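Local coordinates for tyrosine-protein phosphatase non-receptor type 18 (PDB 2OC3), which removes phosphate from phosphotyrosine in proteins, including autophosphorylated tyrosine kinases, this chain being its catalytic domain, at residues Q193-M197 / M214-A218. Sequence-based numbering, arbitrary orientation.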
loop_
_atom_site.group_PDB
_atom_site.type_symbol
_atom_site.label_atom_id
_atom_site.label_comp_id
_atom_site.label_asym_id
_atom_site.label_seq_id
_atom_site.Cartn_x
_atom_site.Cartn_y
_atom_site.Cartn_z
ATOM N N GLN A 193 8.270 8.948 -4.982
ATOM C CA GLN A 193 7.144 8.102 -5.412
ATOM C C GLN A 193 7.608 7.078 -6.416
ATOM O O GLN A 193 8.215 7.427 -7.447
ATOM C CB GLN A 193 6.062 8.955 -6.046
ATOM C CG GLN A 193 4.795 8.182 -6.475
ATOM C CD GLN A 193 4.219 8.624 -7.798
ATOM O OE1 GLN A 193 4.900 9.268 -8.589
ATOM N NE2 GLN A 193 2.941 8.327 -8.035
ATOM N N LEU A 194 7.369 5.816 -6.102
ATOM C CA LEU A 194 7.651 4.748 -7.001
ATOM C C LEU A 194 6.351 4.280 -7.597
ATOM O O LEU A 194 5.411 4.065 -6.848
ATOM C CB LEU A 194 8.327 3.610 -6.287
ATOM C CG LEU A 194 9.780 3.815 -5.853
ATOM C CD1 LEU A 194 10.161 3.027 -4.562
ATOM C CD2 LEU A 194 10.706 3.467 -6.987
ATOM N N GLN A 195 6.283 4.144 -8.918
ATOM C CA GLN A 195 5.046 3.756 -9.584
ATOM C C GLN A 195 5.312 2.537 -10.434
ATOM O O GLN A 195 6.206 2.534 -11.262
ATOM C CB GLN A 195 4.486 4.883 -10.464
ATOM C CG GLN A 195 3.079 4.505 -11.000
ATOM C CD GLN A 195 2.489 5.480 -11.981
ATOM O OE1 GLN A 195 3.085 6.521 -12.297
ATOM N NE2 GLN A 195 1.290 5.142 -12.482
ATOM N N TYR A 196 4.565 1.475 -10.206
ATOM C CA TYR A 196 4.591 0.255 -11.008
ATOM C C TYR A 196 3.700 0.544 -12.223
ATOM O O TYR A 196 2.541 0.979 -12.069
ATOM C CB TYR A 196 4.061 -0.950 -10.185
ATOM C CG TYR A 196 4.479 -2.251 -10.779
ATOM C CD1 TYR A 196 5.531 -2.954 -10.250
ATOM C CD2 TYR A 196 3.870 -2.767 -11.915
ATOM C CE1 TYR A 196 5.975 -4.139 -10.841
ATOM C CE2 TYR A 196 4.307 -3.930 -12.508
ATOM C CZ TYR A 196 5.354 -4.612 -11.966
ATOM O OH TYR A 196 5.813 -5.785 -12.586
ATOM N N MET A 197 4.268 0.361 -13.428
ATOM C CA MET A 197 3.703 0.953 -14.647
ATOM C C MET A 197 2.966 -0.015 -15.564
ATOM O O MET A 197 2.330 0.453 -16.506
ATOM C CB MET A 197 4.820 1.634 -15.478
ATOM C CG MET A 197 5.581 2.672 -14.701
ATOM S SD MET A 197 4.610 4.042 -14.094
ATOM C CE MET A 197 4.322 4.899 -15.668
ATOM N N MET A 214 11.476 -2.697 -7.015
ATOM C CA MET A 214 10.710 -1.553 -6.471
ATOM C C MET A 214 10.807 -1.505 -4.942
ATOM O O MET A 214 11.005 -0.438 -4.369
ATOM C CB MET A 214 9.265 -1.656 -6.950
ATOM C CG MET A 214 8.392 -0.513 -6.549
ATOM S SD MET A 214 6.631 -0.945 -6.837
ATOM C CE MET A 214 5.828 0.674 -6.675
ATOM N N VAL A 215 10.601 -2.659 -4.309
ATOM C CA VAL A 215 10.679 -2.765 -2.849
ATOM C C VAL A 215 12.099 -2.477 -2.363
ATOM O O VAL A 215 12.287 -1.737 -1.400
ATOM C CB VAL A 215 10.179 -4.128 -2.357
ATOM C CG1 VAL A 215 10.488 -4.295 -0.866
ATOM C CG2 VAL A 215 8.676 -4.224 -2.562
ATOM N N GLU A 216 13.085 -3.027 -3.055
ATOM C CA GLU A 216 14.475 -2.771 -2.689
ATOM C C GLU A 216 14.795 -1.274 -2.728
ATOM O O GLU A 216 15.432 -0.722 -1.817
ATOM C CB GLU A 216 15.430 -3.545 -3.620
ATOM C CG GLU A 216 15.366 -5.077 -3.467
ATOM C CD GLU A 216 15.887 -5.856 -4.644
ATOM O OE1 GLU A 216 16.330 -5.269 -5.662
ATOM O OE2 GLU A 216 15.823 -7.113 -4.563
ATOM N N GLU A 217 14.374 -0.604 -3.796
ATOM C CA GLU A 217 14.627 0.821 -3.899
ATOM C C GLU A 217 13.848 1.611 -2.853
ATOM O O GLU A 217 14.368 2.546 -2.246
ATOM C CB GLU A 217 14.290 1.312 -5.292
ATOM C CG GLU A 217 14.462 2.835 -5.480
ATOM C CD GLU A 217 15.876 3.375 -5.220
ATOM O OE1 GLU A 217 16.872 2.657 -5.401
ATOM O OE2 GLU A 217 16.000 4.559 -4.842
ATOM N N ALA A 218 12.589 1.260 -2.602
ATOM C CA ALA A 218 11.831 1.952 -1.573
ATOM C C ALA A 218 12.545 1.911 -0.240
ATOM O O ALA A 218 12.540 2.869 0.500
ATOM C CB ALA A 218 10.428 1.340 -1.405
#
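Met214 reaches from helix 209-222 to the backbone of strand 187-196, its methyl CE lying 3.4 Å from Leu194 O. An extended chain makes this span possible: CG stands anti to the backbone N (chi1 -176°), and the torsions beyond are also near trans. On the way, Met214 CG passes 4.1 Å from Leu194 CB. Met214 SD comes to the edge of the Tyr196 ring, 4.1 Å from Tyr196 CD1, a Met-aromatic contact with the sulfur near the ring plane. Leu194 CD1 presses against the turn of helix closed by the Ala218 N to Met214 O hydrogen bond, 3.6 Å from Ala218 CB, and its CD2 meets the aliphatic CG of Glu217, whose carboxylate pairs with Arg220. Shortening Met214 to an alanine is likely to open a gap between helix and strand, leaving the Tyr196 edge without its sulfur. The two segments run antiparallel, their axes 9.7 Å apart, where the helix packs on the central sheet of the phosphatase fold; the Tyr196 side chain is about 9 Å from that of Cys233, the probable nucleophile. No hydrogen bond links the two segments, so their cohesion rests on apolar and sulfur-aromatic packing.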